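Local coordinates for high affinity transport system protein p37 (Mycoplasma hyorhinis, PDB 3EKI) that binds thiamine diphosphate and is part of a high-affinity transport system as its extracytoplasmic lipoprotein component, at residues 81-86 against 361-366; 109-114 against 131-136; 88-93 against 353-358. All coordinates share one frame; numbering follows the deposited sequence.

Contact 1: 81-86 against 361-366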
loop_
_atom_site.group_PDB
_atom_site.type_symbol
_atom_site.label_atom_id
_atom_site.label_comp_id
_atom_site.label_asym_id
_atom_site.label_seq_id
_atom_site.Cartn_x
_atom_site.Cartn_y
_atom_site.Cartn_z
ATOM N N ASN A 81 -26.709 7.737 -8.586
ATOM C CA ASN A 81 -27.965 7.779 -9.372
ATOM C C ASN A 81 -28.269 9.193 -9.817
ATOM O O ASN A 81 -28.906 9.422 -10.850
ATOM C CB ASN A 81 -29.112 7.132 -8.594
ATOM C CG ASN A 81 -29.008 5.623 -8.628
ATOM O OD1 ASN A 81 -29.077 4.951 -9.649
ATOM N ND2 ASN A 81 -28.789 5.011 -7.468
ATOM N N LYS A 82 -27.790 10.177 -9.048
ATOM C CA LYS A 82 -27.919 11.561 -9.534
ATOM C C LYS A 82 -27.203 11.764 -10.846
ATOM O O LYS A 82 -27.730 12.322 -11.801
ATOM C CB LYS A 82 -27.414 12.508 -8.441
ATOM C CG LYS A 82 -27.526 13.984 -8.808
ATOM C CD LYS A 82 -26.424 14.790 -8.122
ATOM C CE LYS A 82 -25.899 15.922 -8.995
ATOM N NZ LYS A 82 -24.429 15.785 -9.257
ATOM N N LEU A 83 -25.946 11.307 -10.934
ATOM C CA LEU A 83 -25.191 11.413 -12.169
ATOM C C LEU A 83 -25.837 10.664 -13.318
ATOM O O LEU A 83 -25.931 11.141 -14.448
ATOM C CB LEU A 83 -23.787 10.820 -11.970
ATOM C CG LEU A 83 -22.818 11.563 -11.078
ATOM C CD1 LEU A 83 -21.464 10.861 -11.184
ATOM C CD2 LEU A 83 -22.700 13.020 -11.474
ATOM N N LYS A 84 -26.269 9.455 -12.971
ATOM C CA LYS A 84 -26.914 8.569 -13.918
ATOM C C LYS A 84 -28.144 9.239 -14.537
ATOM O O LYS A 84 -28.326 9.214 -15.754
ATOM C CB LYS A 84 -27.351 7.275 -13.241
ATOM C CG LYS A 84 -28.142 6.328 -14.145
ATOM C CD LYS A 84 -29.076 5.518 -13.279
ATOM C CE LYS A 84 -30.074 4.696 -14.038
ATOM N NZ LYS A 84 -31.222 5.517 -14.452
ATOM N N ASN A 85 -28.971 9.806 -13.668
ATOM C CA ASN A 85 -30.258 10.337 -14.142
ATOM C C ASN A 85 -30.189 11.733 -14.726
ATOM O O ASN A 85 -31.156 12.168 -15.353
ATOM C CB ASN A 85 -31.259 10.258 -12.971
ATOM C CG ASN A 85 -31.677 8.804 -12.773
ATOM O OD1 ASN A 85 -31.937 8.100 -13.760
ATOM N ND2 ASN A 85 -31.731 8.351 -11.529
ATOM N N ALA A 86 -29.076 12.427 -14.566
ATOM C CA ALA A 86 -28.868 13.741 -15.146
ATOM C C ALA A 86 -28.406 13.692 -16.597
ATOM O O ALA A 86 -28.236 14.759 -17.175
ATOM C CB ALA A 86 -27.833 14.483 -14.323
ATOM N N VAL A 361 -16.743 5.224 -11.420
ATOM C CA VAL A 361 -15.461 5.945 -11.229
ATOM C C VAL A 361 -15.705 7.386 -10.840
ATOM O O VAL A 361 -15.140 7.914 -9.880
ATOM C CB VAL A 361 -14.566 5.823 -12.480
ATOM C CG1 VAL A 361 -13.382 6.781 -12.411
ATOM C CG2 VAL A 361 -14.078 4.396 -12.669
ATOM N N GLN A 362 -16.576 8.109 -11.557
ATOM C CA GLN A 362 -16.827 9.508 -11.276
ATOM C C GLN A 362 -17.476 9.703 -9.918
ATOM O O GLN A 362 -17.240 10.728 -9.261
ATOM C CB GLN A 362 -17.728 10.107 -12.365
ATOM C CG GLN A 362 -17.748 11.631 -12.348
ATOM C CD GLN A 362 -16.359 12.200 -12.610
ATOM O OE1 GLN A 362 -15.764 11.813 -13.605
ATOM N NE2 GLN A 362 -15.923 13.076 -11.724
ATOM N N THR A 363 -18.257 8.702 -9.501
ATOM C CA THR A 363 -18.860 8.785 -8.175
ATOM C C THR A 363 -17.775 8.740 -7.079
ATOM O O THR A 363 -17.869 9.512 -6.113
ATOM C CB THR A 363 -19.922 7.698 -7.971
ATOM O OG1 THR A 363 -20.993 7.949 -8.900
ATOM C CG2 THR A 363 -20.520 7.761 -6.579
ATOM N N PHE A 364 -16.772 7.893 -7.226
ATOM C CA PHE A 364 -15.657 7.883 -6.265
ATOM C C PHE A 364 -15.020 9.274 -6.218
ATOM O O PHE A 364 -14.806 9.828 -5.136
ATOM C CB PHE A 364 -14.603 6.819 -6.589
ATOM C CG PHE A 364 -14.884 5.453 -6.032
ATOM C CD1 PHE A 364 -14.673 5.146 -4.703
ATOM C CD2 PHE A 364 -15.367 4.446 -6.844
ATOM C CE1 PHE A 364 -14.924 3.872 -4.228
ATOM C CE2 PHE A 364 -15.632 3.182 -6.389
ATOM C CZ PHE A 364 -15.424 2.886 -5.059
ATOM N N ILE A 365 -14.722 9.831 -7.375
ATOM C CA ILE A 365 -14.055 11.121 -7.519
ATOM C C ILE A 365 -14.862 12.219 -6.848
ATOM O O ILE A 365 -14.363 13.043 -6.064
ATOM C CB ILE A 365 -13.787 11.419 -9.002
ATOM C CG1 ILE A 365 -12.766 10.462 -9.614
ATOM C CG2 ILE A 365 -13.358 12.860 -9.200
ATOM C CD1 ILE A 365 -12.625 10.485 -11.121
ATOM N N ASN A 366 -16.165 12.231 -7.165
ATOM C CA ASN A 366 -17.015 13.293 -6.625
ATOM C C ASN A 366 -17.233 13.133 -5.132
ATOM O O ASN A 366 -17.342 14.160 -4.441
ATOM C CB ASN A 366 -18.362 13.347 -7.385
ATOM C CG ASN A 366 -18.243 13.769 -8.816
ATOM O OD1 ASN A 366 -17.209 14.128 -9.377
ATOM N ND2 ASN A 366 -19.378 13.751 -9.523
#
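Leu83 reaches across from helix 64-85 and sets its two methyls against three polar-ended residues of helix 354-369. CD1 does most of the work: it lies 3.7 Å from Thr363 OG1 and rests on the bent aliphatic stem of Gln362, 4.0 Å from its CG. CD2 turns to Asn366, 3.9 Å from ND2, the two side chains arriving from opposite directions. A branched leucine suits the place, since the fork lets both methyls lie beside Asn366 ND2 while CD1 also reaches Thr363 and Gln362. No hydrogen bond joins the two segments themselves; they meet by van der Waals packing, their axes approaching to 10.4 Å at a steep 127°, within the two-lobed α/β architecture of the periplasmic-binding-protein superfamily, to which this thiamine-binding lipoprotein belongs.

The polar groups around Leu83 are held by other partners. Thr363 OG1 bonds back to the carbonyl O of Leu359 one turn earlier, the usual way for a helical threonine to satisfy its hydroxyl. Gln362 folds over at chi2 (62°), which lets NE2 donate to Asn366 OD1 at 2.9 Å; the oxygen lies in the glutamine amide plane, whereas the donor stands well above the asparagine carbonyl plane. The other end of that amide, Asn366 ND2, bonds Glu79 OE2, joining the two helices beside the leucine. Thr363 also packs on Phe76 and Phe80 of helix 64-85.

Contact 2: 109-114 against 131-136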
loop_
_atom_site.group_PDB
_atom_site.type_symbol
_atom_site.label_atom_id
_atom_site.label_comp_id
_atom_site.label_asym_id
_atom_site.label_seq_id
_atom_site.Cartn_x
_atom_site.Cartn_y
_atom_site.Cartn_z
ATOM N N LEU A 109 -10.312 -12.046 -4.402
ATOM C CA LEU A 109 -10.952 -10.940 -5.113
ATOM C C LEU A 109 -10.744 -11.071 -6.600
ATOM O O LEU A 109 -11.667 -10.973 -7.416
ATOM C CB LEU A 109 -10.398 -9.591 -4.664
ATOM C CG LEU A 109 -11.041 -8.386 -5.358
ATOM C CD1 LEU A 109 -12.414 -8.150 -4.726
ATOM C CD2 LEU A 109 -10.182 -7.147 -5.269
ATOM N N LEU A 110 -9.468 -11.274 -6.970
ATOM C CA LEU A 110 -9.164 -11.290 -8.395
ATOM C C LEU A 110 -9.713 -12.553 -9.046
ATOM O O LEU A 110 -10.218 -12.440 -10.155
ATOM C CB LEU A 110 -7.673 -11.143 -8.657
ATOM C CG LEU A 110 -7.033 -9.864 -8.115
ATOM C CD1 LEU A 110 -5.550 -9.893 -8.445
ATOM C CD2 LEU A 110 -7.718 -8.617 -8.651
ATOM N N ASN A 111 -9.622 -13.690 -8.365
ATOM C CA ASN A 111 -10.218 -14.883 -8.968
ATOM C C ASN A 111 -11.724 -14.730 -9.126
ATOM O O ASN A 111 -12.304 -15.135 -10.130
ATOM C CB ASN A 111 -9.937 -16.098 -8.099
ATOM C CG ASN A 111 -8.506 -16.581 -8.091
ATOM O OD1 ASN A 111 -7.682 -16.153 -8.890
ATOM N ND2 ASN A 111 -8.223 -17.488 -7.159
ATOM N N ASN A 112 -12.374 -14.168 -8.110
ATOM C CA ASN A 112 -13.841 -14.102 -8.182
ATOM C C ASN A 112 -14.248 -13.067 -9.214
ATOM O O ASN A 112 -15.218 -13.278 -9.934
ATOM C CB ASN A 112 -14.437 -13.811 -6.822
ATOM C CG ASN A 112 -14.572 -15.008 -5.909
ATOM O OD1 ASN A 112 -13.958 -16.062 -6.096
ATOM N ND2 ASN A 112 -15.388 -14.843 -4.872
ATOM N N LEU A 113 -13.527 -11.957 -9.325
ATOM C CA LEU A 113 -13.871 -11.011 -10.380
ATOM C C LEU A 113 -13.682 -11.624 -11.761
ATOM O O LEU A 113 -14.397 -11.294 -12.717
ATOM C CB LEU A 113 -13.021 -9.752 -10.271
ATOM C CG LEU A 113 -13.361 -8.784 -9.139
ATOM C CD1 LEU A 113 -12.304 -7.685 -9.059
ATOM C CD2 LEU A 113 -14.741 -8.179 -9.314
ATOM N N SER A 114 -12.702 -12.517 -11.871
ATOM C CA SER A 114 -12.449 -13.125 -13.174
ATOM C C SER A 114 -13.536 -14.101 -13.604
ATOM O O SER A 114 -13.546 -14.414 -14.794
ATOM C CB SER A 114 -11.120 -13.893 -13.130
ATOM O OG SER A 114 -10.080 -12.944 -13.029
ATOM N N VAL A 131 -1.084 -6.135 -11.531
ATOM C CA VAL A 131 -0.285 -6.188 -12.746
ATOM C C VAL A 131 0.189 -7.616 -12.967
ATOM O O VAL A 131 0.078 -8.154 -14.068
ATOM C CB VAL A 131 0.909 -5.204 -12.676
ATOM C CG1 VAL A 131 1.936 -5.476 -13.772
ATOM C CG2 VAL A 131 0.407 -3.762 -12.753
ATOM N N GLU A 132 0.703 -8.269 -11.925
ATOM C CA GLU A 132 1.210 -9.641 -12.072
ATOM C C GLU A 132 0.064 -10.591 -12.425
ATOM O O GLU A 132 0.209 -11.556 -13.184
ATOM C CB GLU A 132 1.909 -10.084 -10.805
ATOM C CG GLU A 132 3.138 -9.319 -10.357
ATOM C CD GLU A 132 4.357 -9.488 -11.240
ATOM O OE1 GLU A 132 4.338 -10.421 -12.071
ATOM O OE2 GLU A 132 5.327 -8.705 -11.104
ATOM N N PHE A 133 -1.131 -10.335 -11.880
ATOM C CA PHE A 133 -2.264 -11.216 -12.187
ATOM C C PHE A 133 -2.652 -11.071 -13.652
ATOM O O PHE A 133 -2.908 -12.043 -14.367
ATOM C CB PHE A 133 -3.441 -10.871 -11.270
ATOM C CG PHE A 133 -4.705 -11.672 -11.548
ATOM C CD1 PHE A 133 -4.879 -12.923 -10.995
ATOM C CD2 PHE A 133 -5.708 -11.161 -12.347
ATOM C CE1 PHE A 133 -6.028 -13.663 -11.235
ATOM C CE2 PHE A 133 -6.867 -11.901 -12.604
ATOM C CZ PHE A 133 -7.028 -13.137 -12.031
ATOM N N LEU A 134 -2.713 -9.822 -14.114
ATOM C CA LEU A 134 -3.121 -9.574 -15.498
ATOM C C LEU A 134 -2.060 -9.997 -16.502
ATOM O O LEU A 134 -2.383 -10.307 -17.651
ATOM C CB LEU A 134 -3.522 -8.107 -15.635
ATOM C CG LEU A 134 -4.907 -7.786 -15.080
ATOM C CD1 LEU A 134 -5.154 -6.289 -15.033
ATOM C CD2 LEU A 134 -6.000 -8.433 -15.926
ATOM N N LYS A 135 -0.788 -10.049 -16.106
ATOM C CA LYS A 135 0.243 -10.591 -16.988
ATOM C C LYS A 135 -0.071 -12.044 -17.324
ATOM O O LYS A 135 0.084 -12.486 -18.455
ATOM C CB LYS A 135 1.609 -10.461 -16.315
ATOM C CG LYS A 135 2.750 -10.165 -17.266
ATOM C CD LYS A 135 3.750 -9.175 -16.688
ATOM C CE LYS A 135 5.061 -9.156 -17.454
ATOM N NZ LYS A 135 4.917 -9.463 -18.905
ATOM N N ASN A 136 -0.544 -12.772 -16.316
ATOM C CA ASN A 136 -0.894 -14.168 -16.413
ATOM C C ASN A 136 -2.271 -14.346 -17.059
ATOM O O ASN A 136 -2.547 -15.390 -17.655
ATOM C CB ASN A 136 -0.924 -14.815 -15.027
ATOM C CG ASN A 136 0.435 -14.901 -14.364
ATOM O OD1 ASN A 136 1.459 -15.085 -15.027
ATOM N ND2 ASN A 136 0.436 -14.770 -13.040
#
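Leu110 and Phe133 face each other with CA atoms 7.9 Å apart, on helix segments that run in broadly the same direction, 41° apart, with axes 11.6 Å from each other. So wide a spacing suits a large residue, and Phe133 fills it. With CG anti to the backbone N (chi1 177°) its ring extends across to the other helix. Leu110 CB sits over the centre of one face, a CH-pi contact of 3.8 Å to the ring centroid, while Leu110 CD1 touches Phe133 CB at the root of the ring.

Ser114 approaches the rim instead: its OG lies in the ring plane, 3.2 Å from Phe133 CZ, where the weakly positive ring hydrogens meet oxygen. The hydroxyl donates to Leu110 O at 2.9 Å. That carbonyl also takes Ser114 N, the two donors reaching it from opposite faces of its plane. Asn111 OD1 comes obliquely to Phe133 CE1, its amide tilted 45° to the ring.

Ile140 touches both Ser114 and Phe133, and Leu110 packs on Asn125 and Ile141. Helices 106-115 and 127-136, joined through strand 122-125, thus lie side by side against a β-sheet, the layered packing of an α/β binding-protein lobe.

Contact 3: 88-93 against 353-358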
loop_
_atom_site.group_PDB
_atom_site.type_symbol
_atom_site.label_atom_id
_atom_site.label_comp_id
_atom_site.label_asym_id
_atom_site.label_seq_id
_atom_site.Cartn_x
_atom_site.Cartn_y
_atom_site.Cartn_z
ATOM N N ASP A 88 -28.823 11.857 -20.533
ATOM C CA ASP A 88 -29.665 11.107 -21.449
ATOM C C ASP A 88 -29.140 9.722 -21.764
ATOM O O ASP A 88 -29.851 8.730 -21.917
ATOM C CB ASP A 88 -29.788 11.912 -22.751
ATOM C CG ASP A 88 -30.762 13.070 -22.667
ATOM O OD1 ASP A 88 -31.313 13.315 -21.575
ATOM O OD2 ASP A 88 -30.979 13.728 -23.708
ATOM N N LYS A 89 -27.797 9.656 -21.848
ATOM C CA LYS A 89 -27.205 8.379 -22.186
ATOM C C LYS A 89 -27.563 7.312 -21.162
ATOM O O LYS A 89 -27.585 6.140 -21.514
ATOM C CB LYS A 89 -25.667 8.479 -22.258
ATOM C CG LYS A 89 -25.154 9.540 -23.209
ATOM C CD LYS A 89 -23.644 9.685 -23.085
ATOM C CE LYS A 89 -23.194 11.031 -23.642
ATOM N NZ LYS A 89 -22.111 10.834 -24.657
ATOM N N THR A 90 -27.825 7.688 -19.912
ATOM C CA THR A 90 -28.001 6.639 -18.901
ATOM C C THR A 90 -29.274 6.736 -18.062
ATOM O O THR A 90 -29.511 5.828 -17.269
ATOM C CB THR A 90 -26.798 6.647 -17.935
ATOM O OG1 THR A 90 -26.517 7.991 -17.555
ATOM C CG2 THR A 90 -25.552 6.108 -18.634
ATOM N N LYS A 91 -30.070 7.783 -18.217
ATOM C CA LYS A 91 -31.202 8.040 -17.336
ATOM C C LYS A 91 -32.308 7.019 -17.474
ATOM O O LYS A 91 -33.066 6.877 -16.511
ATOM C CB LYS A 91 -31.776 9.441 -17.567
ATOM C CG LYS A 91 -32.389 9.640 -18.939
ATOM C CD LYS A 91 -32.964 11.057 -19.053
ATOM C CE LYS A 91 -33.887 11.150 -20.267
ATOM N NZ LYS A 91 -34.169 12.567 -20.647
ATOM N N ASN A 92 -32.379 6.330 -18.603
ATOM C CA ASN A 92 -33.422 5.323 -18.791
ATOM C C ASN A 92 -33.084 3.929 -18.299
ATOM O O ASN A 92 -33.924 3.024 -18.279
ATOM C CB ASN A 92 -33.790 5.288 -20.289
ATOM C CG ASN A 92 -34.372 6.635 -20.703
ATOM O OD1 ASN A 92 -35.249 7.177 -20.023
ATOM N ND2 ASN A 92 -33.886 7.192 -21.797
ATOM N N PHE A 93 -31.845 3.648 -17.856
ATOM C CA PHE A 93 -31.548 2.340 -17.269
ATOM C C PHE A 93 -32.157 2.250 -15.865
ATOM O O PHE A 93 -32.560 3.308 -15.353
ATOM C CB PHE A 93 -30.035 2.103 -17.164
ATOM C CG PHE A 93 -29.254 1.929 -18.450
ATOM C CD1 PHE A 93 -29.297 0.730 -19.147
ATOM C CD2 PHE A 93 -28.473 2.941 -18.972
ATOM C CE1 PHE A 93 -28.598 0.538 -20.315
ATOM C CE2 PHE A 93 -27.756 2.740 -20.138
ATOM C CZ PHE A 93 -27.795 1.535 -20.819
ATOM N N ASN A 353 -21.458 -2.933 -17.658
ATOM C CA ASN A 353 -21.566 -1.945 -18.724
ATOM C C ASN A 353 -20.581 -0.794 -18.582
ATOM O O ASN A 353 -20.425 -0.274 -17.467
ATOM C CB ASN A 353 -22.987 -1.385 -18.719
ATOM C CG ASN A 353 -23.217 -0.286 -19.728
ATOM O OD1 ASN A 353 -23.045 0.895 -19.448
ATOM N ND2 ASN A 353 -23.611 -0.722 -20.921
ATOM N N GLN A 354 -19.903 -0.420 -19.651
ATOM C CA GLN A 354 -18.909 0.648 -19.659
ATOM C C GLN A 354 -19.414 1.982 -19.148
ATOM O O GLN A 354 -18.715 2.685 -18.407
ATOM C CB GLN A 354 -18.356 0.874 -21.079
ATOM C CG GLN A 354 -16.841 1.015 -21.152
ATOM C CD GLN A 354 -16.280 0.865 -22.556
ATOM O OE1 GLN A 354 -15.645 1.781 -23.086
ATOM N NE2 GLN A 354 -16.504 -0.293 -23.172
ATOM N N LEU A 355 -20.631 2.372 -19.516
ATOM C CA LEU A 355 -21.247 3.599 -19.047
ATOM C C LEU A 355 -21.392 3.549 -17.524
ATOM O O LEU A 355 -21.109 4.554 -16.864
ATOM C CB LEU A 355 -22.628 3.817 -19.674
ATOM C CG LEU A 355 -22.650 3.914 -21.193
ATOM C CD1 LEU A 355 -24.094 3.962 -21.694
ATOM C CD2 LEU A 355 -21.898 5.142 -21.680
ATOM N N GLU A 356 -21.816 2.394 -17.014
ATOM C CA GLU A 356 -21.940 2.204 -15.562
ATOM C C GLU A 356 -20.578 2.268 -14.877
ATOM O O GLU A 356 -20.454 2.895 -13.813
ATOM C CB GLU A 356 -22.664 0.890 -15.279
ATOM C CG GLU A 356 -23.138 0.750 -13.834
ATOM C CD GLU A 356 -24.019 -0.456 -13.595
ATOM O OE1 GLU A 356 -24.079 -1.306 -14.515
ATOM O OE2 GLU A 356 -24.636 -0.570 -12.512
ATOM N N GLN A 357 -19.568 1.647 -15.469
ATOM C CA GLN A 357 -18.215 1.701 -14.883
ATOM C C GLN A 357 -17.751 3.134 -14.755
ATOM O O GLN A 357 -17.261 3.592 -13.719
ATOM C CB GLN A 357 -17.220 0.890 -15.727
ATOM C CG GLN A 357 -17.387 -0.606 -15.753
ATOM C CD GLN A 357 -16.259 -1.272 -16.520
ATOM O OE1 GLN A 357 -15.140 -0.768 -16.497
ATOM N NE2 GLN A 357 -16.527 -2.375 -17.186
ATOM N N ASN A 358 -17.869 3.921 -15.813
ATOM C CA ASN A 358 -17.435 5.301 -15.796
ATOM C C ASN A 358 -18.228 6.128 -14.799
ATOM O O ASN A 358 -17.676 7.018 -14.145
ATOM C CB ASN A 358 -17.522 5.932 -17.189
ATOM C CG ASN A 358 -16.600 5.254 -18.187
ATOM O OD1 ASN A 358 -15.583 4.666 -17.820
ATOM N ND2 ASN A 358 -16.954 5.285 -19.472
#
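Asn353 OD1 gathers two backbone amides at the start of helix 354-369, one of them that of Leu355, the residue that meets Thr90 and Phe93. The bond from Glu356 N is 3.1 Å long and in the carbonyl plane, on a lone pair; that from Leu355 N is bent and weak. Asparagine suits this N-cap, because its short amide can accept from the otherwise unpartnered first-turn N-H groups while ND2 donates to Gly40 O.

Leu355 then points from the capped turn into the loop. Thr90 CG2 lies 3.9 Å from Leu355 CB and is nearly as close to its CD1. Thr90 serves both sides: its OG1 stands between the backbone N and the carbonyl carbon (chi1 46°) and bonds Lys84 O, which leaves the methyl for the leucine. Leu355 CD1 also meets Lys89 O at 4.1 Å and Phe93 CE2 at 4.2 Å, the Phe93 and Leu355 side chains crossing at about a right angle.

A type I β turn, closed by Phe93 N to Thr90 O, brings Thr90 and Phe93 to the same leucine. Lys91, inside the turn, reaches back with NZ to Asp88 OD1, a 3.1 Å salt bridge met from above the carboxylate plane. The Phe93 ring stacks on Trp42, and Glu356 OE1 accepts from the backbone N of Asp43, a calcium ligand. The loop, which connects helix 64-85 to strand 97-103, rests against the beginning of helix 354-369.

How the contacts relate
Contacts 1 and 3 are neighbours, with centres 10 Å apart, and both use helix 354-369: contact 3 its first turn, contact 1 a later one. Their other partners are also consecutive, the end of helix 64-85 and the loop that follows, joined where Lys84 meets Thr90 and Phe93. Together they tie an early part of the chain to a late one across some 260 residues. Along the chain contact 3 lies within the loop closed by contact 1, and contact 2 within both; its centre is 27 Å from contact 1 and 25 Å from contact 3, with no touch. Contact 2 joins helices close in sequence, and the side chain of Leu110 lies about 10 Å from the bound thiamine diphosphate.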